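PDB 3I6I: putative leucoanthocyanidin reductase 1 from Vitis vinifera, which catalyses the NADPH-dependent reduction of leucoanthocyanidins to flavan-3-ols in flavonoid biosynthesis. Local coordinates for residues P117-H122 and R142-V147; L146-E149 and T155-C158. All coordinates share one frame; numbering follows the deposited sequence.

In the fold
Along the chain the four segments run 117-122, 142-147, 146-149 and 155-158, so contact 2 begins where contact 1 ends, sharing Leu146 and Val147. Their centres lie about 5 Å apart, on the same side of the chain's centre. Helix 133-149 serves both: contact 1 joins it back to the loop leaving strand 114-116, at one end of the five-stranded order of the parallel Rossmann sheet, and contact 2 joins its last turn forward to strand 155-158, which meets 114-116 through a backbone bond between Thr155 and Phe115. Loop and strand also meet directly, with a probable hydrogen bond of 2.8 Å from Phe120 N to Ile157 O. The helix is thus tied both to the loop that lines the NADPH pocket and to the next strand.

Contact 1 (P117-H122 and R142-V147); sequences PSEFGH and RVRQLV. With NDP (NADPH dihydro-nicotinamide-adenine-dinucleotide phosphate), chain B; ACY (acetic acid), chain C.
Glu119 OE2 accepts the NE-H of Arg144 at 2.8 Å, one half of a salt bridge between helix 133-149 and the cofactor-binding loop that follows strand 114-116 of the Rossmann fold. The other half runs from Arg144 NH2 to Glu119 OE1 at 2.9 Å, so the arginine grips the carboxylate side-on, one nitrogen to each oxygen. Both bonds are nearly straight (176° and 170°) and lie close to the guanidinium plane, yet they meet the oxygens from above the carboxylate, whose plane is turned 47° from that of the guanidinium. Glu119 is bent about its CB-CG bond to offer this face, whereas Arg144 reaches it with an extended chain. Asp123 adds a weak, long ion pair to Arg144. Nearby, Pro117 CB packs on Val143 CG1 at 4.1 Å. The bridge ties to the helix a loop that also lines the NADPH site: Lys140, also bonded to NADPH, makes weak hydrogen bonds to the carbonyls of Ser118 and Glu119. His122 N donates to OXT of an acetic acid molecule, probably from the crystallisation liquor, at 3.0 Å, and the nicotinamide ribose hydroxyl O3D gives a 2.9 Å hydrogen bond to Ser118 OG.

Contact 2 (L146-E149 and T155-C158); sequences LVEE and TYIC
In this NmrA-like member of the Rossmann superfamily, the end of helix 133-149 is followed by a short loop and then strand 155-158, and the contact joins the helix's last turn to that strand. The strand bonds through its backbone to strand 217-220, while Thr155 also pairs with Phe115 of strand 114-116; it therefore lies where the five-stranded parallel sheet meets the smaller three-stranded one. Between helix and strand the meeting is almost entirely one bond: Tyr156 OH donates to Glu148 OE2 at 2.7 Å. The phenol reaches the oxygen on its anti side, only 17° out of the carboxylate plane. OE2 itself sits at the ring's edge, in the ring plane, 3.4 Å from Tyr156 CE2, with ring and carboxylate planes tilted 37° to each other. In Glu148, CG turned away from the carbonyl carbon (chi1 -63°) comes to 3.3 Å from Tyr156 OH, and the extended chain beyond it carries the carboxylate to the hydroxyl. Thus the hydroxyl is met by the acid's oxygen and its methylene together. Val147, one residue earlier, has its CB directed toward the strand and touches the same hydroxyl through CG1 at 4.3 Å; its other neighbours include Phe115 and Phe154. The tyrosine is held by more than this bond: its ring stacks with Phe154 and makes a cation-pi contact with Arg144. The carboxylate accepts the O-H hydrogen bond, which probably fixes the O-H direction and disfavours loss of the proton. Glu148 is exposed whereas Tyr156 is buried, so the bond joins a surface acid to a buried phenol; Arg144 CB approaches Tyr156 OH to 3.4 Å.

Contact 1 (P117-H122 and R142-V147)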
loop_
_atom_site.group_PDB
_atom_site.type_symbol
_atom_site.label_atom_id
_atom_site.label_comp_id
_atom_site.label_asym_id
_atom_site.label_seq_id
_atom_site.Cartn_x
_atom_site.Cartn_y
_atom_site.Cartn_z
ATOM N N PRO A 117 2.487 -0.715 -10.097
ATOM C CA PRO A 117 1.020 -0.840 -9.993
ATOM C C PRO A 117 0.550 -0.756 -8.562
ATOM O O PRO A 117 1.372 -0.728 -7.630
ATOM C CB PRO A 117 0.721 -2.201 -10.592
ATOM C CG PRO A 117 2.031 -2.971 -10.386
ATOM C CD PRO A 117 3.131 -2.005 -10.451
ATOM N N SER A 118 -0.775 -0.740 -8.404
ATOM C CA SER A 118 -1.408 -0.548 -7.112
ATOM C C SER A 118 -1.360 -1.824 -6.316
ATOM O O SER A 118 -2.275 -2.650 -6.354
ATOM C CB SER A 118 -2.837 -0.043 -7.239
ATOM O OG SER A 118 -3.307 0.343 -5.962
ATOM N N GLU A 119 -0.225 -1.977 -5.658
ATOM C CA GLU A 119 0.106 -3.142 -4.834
ATOM C C GLU A 119 -0.065 -2.706 -3.353
ATOM O O GLU A 119 -1.190 -2.623 -2.848
ATOM C CB GLU A 119 1.532 -3.632 -5.186
ATOM C CG GLU A 119 1.653 -4.269 -6.598
ATOM C CD GLU A 119 1.282 -5.731 -6.615
ATOM O OE1 GLU A 119 1.343 -6.380 -5.532
ATOM O OE2 GLU A 119 0.907 -6.248 -7.700
ATOM N N PHE A 120 1.032 -2.320 -2.696
ATOM C CA PHE A 120 1.017 -1.674 -1.389
ATOM C C PHE A 120 0.413 -2.514 -0.300
ATOM O O PHE A 120 -0.205 -1.982 0.609
ATOM C CB PHE A 120 0.405 -0.239 -1.451
ATOM C CG PHE A 120 1.157 0.650 -2.400
ATOM C CD1 PHE A 120 0.713 0.836 -3.682
ATOM C CD2 PHE A 120 2.395 1.215 -2.033
ATOM C CE1 PHE A 120 1.438 1.599 -4.589
ATOM C CE2 PHE A 120 3.137 1.966 -2.944
ATOM C CZ PHE A 120 2.673 2.151 -4.237
ATOM N N GLY A 121 0.608 -3.831 -0.381
ATOM C CA GLY A 121 0.240 -4.708 0.735
ATOM C C GLY A 121 1.058 -5.989 0.708
ATOM O O GLY A 121 2.285 -5.951 0.879
ATOM N N HIS A 122 0.398 -7.127 0.470
ATOM C CA HIS A 122 1.078 -8.434 0.527
ATOM C C HIS A 122 1.642 -8.854 -0.804
ATOM O O HIS A 122 1.448 -8.180 -1.858
ATOM C CB HIS A 122 0.114 -9.506 1.065
ATOM C CG HIS A 122 -0.521 -9.119 2.351
ATOM N ND1 HIS A 122 -1.765 -9.578 2.744
ATOM C CD2 HIS A 122 -0.083 -8.310 3.352
ATOM C CE1 HIS A 122 -2.058 -9.067 3.931
ATOM N NE2 HIS A 122 -1.055 -8.289 4.315
ATOM N N ARG A 142 -3.623 -10.407 -12.324
ATOM C CA ARG A 142 -3.944 -10.194 -13.746
ATOM C C ARG A 142 -3.220 -8.931 -14.230
ATOM O O ARG A 142 -2.633 -8.906 -15.314
ATOM C CB ARG A 142 -5.466 -10.122 -13.929
ATOM C CG ARG A 142 -5.944 -10.329 -15.365
ATOM C CD ARG A 142 -6.178 -9.080 -16.037
ATOM N NE ARG A 142 -6.876 -9.257 -17.328
ATOM C CZ ARG A 142 -6.292 -9.406 -18.527
ATOM N NH1 ARG A 142 -4.955 -9.486 -18.668
ATOM N NH2 ARG A 142 -7.071 -9.496 -19.602
ATOM N N VAL A 143 -3.204 -7.884 -13.437
ATOM C CA VAL A 143 -2.458 -6.694 -13.784
ATOM C C VAL A 143 -0.945 -6.998 -13.873
ATOM O O VAL A 143 -0.298 -6.573 -14.820
ATOM C CB VAL A 143 -2.733 -5.547 -12.859
ATOM C CG1 VAL A 143 -1.753 -4.395 -13.059
ATOM C CG2 VAL A 143 -4.219 -5.088 -13.016
ATOM N N ARG A 144 -0.423 -7.783 -12.961
ATOM C CA ARG A 144 1.028 -8.103 -13.005
ATOM C C ARG A 144 1.350 -8.896 -14.280
ATOM O O ARG A 144 2.377 -8.632 -14.937
ATOM C CB ARG A 144 1.444 -8.969 -11.825
ATOM C CG ARG A 144 1.537 -8.326 -10.469
ATOM C CD ARG A 144 2.127 -9.295 -9.477
ATOM N NE ARG A 144 2.279 -8.697 -8.156
ATOM C CZ ARG A 144 3.058 -9.204 -7.183
ATOM N NH1 ARG A 144 3.745 -10.330 -7.346
ATOM N NH2 ARG A 144 3.127 -8.601 -6.021
ATOM N N GLN A 145 0.469 -9.852 -14.619
ATOM C CA GLN A 145 0.629 -10.691 -15.843
ATOM C C GLN A 145 0.670 -9.762 -17.056
ATOM O O GLN A 145 1.570 -9.874 -17.904
ATOM C CB GLN A 145 -0.479 -11.766 -15.973
ATOM C CG GLN A 145 -0.726 -12.343 -17.394
ATOM C CD GLN A 145 -1.868 -11.604 -18.166
ATOM O OE1 GLN A 145 -2.944 -11.362 -17.585
ATOM N NE2 GLN A 145 -1.607 -11.186 -19.443
ATOM N N LEU A 146 -0.307 -8.863 -17.152
ATOM C CA LEU A 146 -0.322 -7.876 -18.251
ATOM C C LEU A 146 0.928 -6.984 -18.311
ATOM O O LEU A 146 1.524 -6.785 -19.396
ATOM C CB LEU A 146 -1.596 -7.023 -18.221
ATOM C CG LEU A 146 -1.825 -6.161 -19.455
ATOM C CD1 LEU A 146 -1.940 -7.018 -20.706
ATOM C CD2 LEU A 146 -3.070 -5.295 -19.257
ATOM N N VAL A 147 1.351 -6.465 -17.177
ATOM C CA VAL A 147 2.564 -5.637 -17.115
ATOM C C VAL A 147 3.769 -6.399 -17.649
ATOM O O VAL A 147 4.550 -5.902 -18.483
ATOM C CB VAL A 147 2.805 -5.179 -15.695
ATOM C CG1 VAL A 147 4.238 -4.584 -15.511
ATOM C CG2 VAL A 147 1.707 -4.165 -15.247
HETATM P PA NDP B . -8.207 5.085 -2.051
HETATM O O1A NDP B . -9.627 4.673 -2.357
HETATM O O2A NDP B . -7.919 5.837 -0.620
HETATM O O5B NDP B . -7.531 6.043 -3.153
HETATM C C5B NDP B . -7.647 5.731 -4.506
HETATM C C4B NDP B . -7.160 6.839 -5.360
HETATM O O4B NDP B . -7.324 6.281 -6.721
HETATM C C3B NDP B . -8.070 8.092 -5.283
HETATM O O3B NDP B . -7.307 9.317 -5.453
HETATM C C2B NDP B . -9.019 7.903 -6.465
HETATM O O2B NDP B . -9.475 9.173 -6.930
HETATM C C1B NDP B . -8.047 7.318 -7.487
HETATM N N9A NDP B . -8.649 6.646 -8.638
HETATM C C8A NDP B . -9.453 5.584 -8.582
HETATM N N7A NDP B . -9.780 5.223 -9.825
HETATM C C5A NDP B . -9.166 6.049 -10.678
HETATM C C6A NDP B . -9.141 6.153 -12.070
HETATM N N6A NDP B . -9.821 5.290 -12.828
HETATM N N1A NDP B . -8.410 7.134 -12.635
HETATM C C2A NDP B . -7.711 7.978 -11.879
HETATM N N3A NDP B . -7.697 7.903 -10.541
HETATM C C4A NDP B . -8.433 6.950 -9.926
HETATM O O3 NDP B . -7.307 3.762 -2.071
HETATM P PN NDP B . -6.282 3.167 -0.943
HETATM O O1N NDP B . -5.179 4.038 -0.475
HETATM O O2N NDP B . -7.246 2.534 0.129
HETATM O O5D NDP B . -5.751 1.863 -1.794
HETATM C C5D NDP B . -4.622 1.991 -2.670
HETATM C C4D NDP B . -3.926 0.662 -2.765
HETATM O O4D NDP B . -3.336 0.488 -1.447
HETATM C C3D NDP B . -4.821 -0.526 -3.013
HETATM O O3D NDP B . -4.102 -1.475 -3.796
HETATM C C2D NDP B . -5.009 -1.092 -1.618
HETATM O O2D NDP B . -5.156 -2.493 -1.738
HETATM C C1D NDP B . -3.671 -0.799 -0.944
HETATM N N1N NDP B . -3.732 -0.511 0.534
HETATM C C2N NDP B . -2.786 -1.058 1.435
HETATM C C3N NDP B . -3.050 -1.102 2.739
HETATM C C7N NDP B . -2.000 -1.671 3.712
HETATM O O7N NDP B . -0.896 -2.047 3.302
HETATM N N7N NDP B . -2.318 -1.653 4.995
HETATM C C4N NDP B . -4.397 -0.571 3.257
HETATM C C5N NDP B . -4.988 0.455 2.296
HETATM C C6N NDP B . -4.603 0.497 1.028
HETATM P P2B NDP B . -11.100 9.551 -6.745
HETATM O O1X NDP B . -11.408 9.722 -5.301
HETATM O O2X NDP B . -11.280 10.831 -7.671
HETATM O O3X NDP B . -11.906 8.353 -7.392
HETATM C C ACY C . -3.327 -6.099 0.875
HETATM O O ACY C . -3.665 -4.944 0.524
HETATM O OXT ACY C . -2.620 -6.875 0.171
HETATM C CH3 ACY C . -3.797 -6.540 2.239
#

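Contact 2 (L146-E149 and T155-C158)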
loop_
_atom_site.group_PDB
_atom_site.type_symbol
_atom_site.label_atom_id
_atom_site.label_comp_id
_atom_site.label_asym_id
_atom_site.label_seq_id
_atom_site.Cartn_x
_atom_site.Cartn_y
_atom_site.Cartn_z
ATOM N N LEU A 146 -0.307 -8.863 -17.152
ATOM C CA LEU A 146 -0.322 -7.876 -18.251
ATOM C C LEU A 146 0.928 -6.984 -18.311
ATOM O O LEU A 146 1.524 -6.785 -19.396
ATOM C CB LEU A 146 -1.596 -7.023 -18.221
ATOM C CG LEU A 146 -1.825 -6.161 -19.455
ATOM C CD1 LEU A 146 -1.940 -7.018 -20.706
ATOM C CD2 LEU A 146 -3.070 -5.295 -19.257
ATOM N N VAL A 147 1.351 -6.465 -17.177
ATOM C CA VAL A 147 2.564 -5.637 -17.115
ATOM C C VAL A 147 3.769 -6.399 -17.649
ATOM O O VAL A 147 4.550 -5.902 -18.483
ATOM C CB VAL A 147 2.805 -5.179 -15.695
ATOM C CG1 VAL A 147 4.238 -4.584 -15.511
ATOM C CG2 VAL A 147 1.707 -4.165 -15.247
ATOM N N GLU A 148 3.939 -7.620 -17.160
ATOM C CA GLU A 148 5.149 -8.403 -17.541
ATOM C C GLU A 148 5.116 -8.811 -19.012
ATOM O O GLU A 148 6.138 -8.749 -19.734
ATOM C CB GLU A 148 5.319 -9.595 -16.618
ATOM C CG GLU A 148 5.550 -9.099 -15.178
ATOM C CD GLU A 148 5.787 -10.179 -14.128
ATOM O OE1 GLU A 148 6.497 -11.135 -14.450
ATOM O OE2 GLU A 148 5.276 -10.057 -12.964
ATOM N N GLU A 149 3.959 -9.224 -19.501
ATOM C CA GLU A 149 3.866 -9.614 -20.876
ATOM C C GLU A 149 3.951 -8.419 -21.804
ATOM O O GLU A 149 4.335 -8.570 -22.952
ATOM C CB GLU A 149 2.603 -10.442 -21.141
ATOM C CG GLU A 149 2.639 -11.794 -20.399
ATOM C CD GLU A 149 1.432 -12.731 -20.701
ATOM O OE1 GLU A 149 0.419 -12.300 -21.311
ATOM O OE2 GLU A 149 1.526 -13.918 -20.322
ATOM N N THR A 155 8.104 -2.438 -10.613
ATOM C CA THR A 155 8.478 -2.694 -9.225
ATOM C C THR A 155 7.163 -2.914 -8.450
ATOM O O THR A 155 6.260 -2.112 -8.557
ATOM C CB THR A 155 9.305 -1.525 -8.613
ATOM O OG1 THR A 155 10.564 -1.379 -9.299
ATOM C CG2 THR A 155 9.598 -1.762 -7.134
ATOM N N TYR A 156 7.102 -4.004 -7.704
ATOM C CA TYR A 156 5.916 -4.365 -6.898
ATOM C C TYR A 156 6.198 -4.078 -5.431
ATOM O O TYR A 156 7.093 -4.715 -4.844
ATOM C CB TYR A 156 5.583 -5.849 -7.077
ATOM C CG TYR A 156 5.325 -6.298 -8.502
ATOM C CD1 TYR A 156 4.656 -5.475 -9.422
ATOM C CD2 TYR A 156 5.685 -7.596 -8.910
ATOM C CE1 TYR A 156 4.406 -5.906 -10.709
ATOM C CE2 TYR A 156 5.404 -8.051 -10.209
ATOM C CZ TYR A 156 4.760 -7.200 -11.099
ATOM O OH TYR A 156 4.497 -7.564 -12.422
ATOM N N ILE A 157 5.489 -3.089 -4.872
ATOM C CA ILE A 157 5.678 -2.647 -3.489
ATOM C C ILE A 157 4.850 -3.507 -2.544
ATOM O O ILE A 157 3.604 -3.374 -2.480
ATOM C CB ILE A 157 5.328 -1.129 -3.281
ATOM C CG1 ILE A 157 6.191 -0.186 -4.109
ATOM C CG2 ILE A 157 5.424 -0.746 -1.746
ATOM C CD1 ILE A 157 7.744 -0.237 -3.785
ATOM N N CYS A 158 5.504 -4.398 -1.823
ATOM C CA CYS A 158 4.807 -5.327 -0.895
ATOM C C CYS A 158 5.125 -4.856 0.522
ATOM O O CYS A 158 5.946 -5.450 1.253
ATOM C CB CYS A 158 5.201 -6.794 -1.139
ATOM S SG CYS A 158 4.948 -7.345 -2.884
#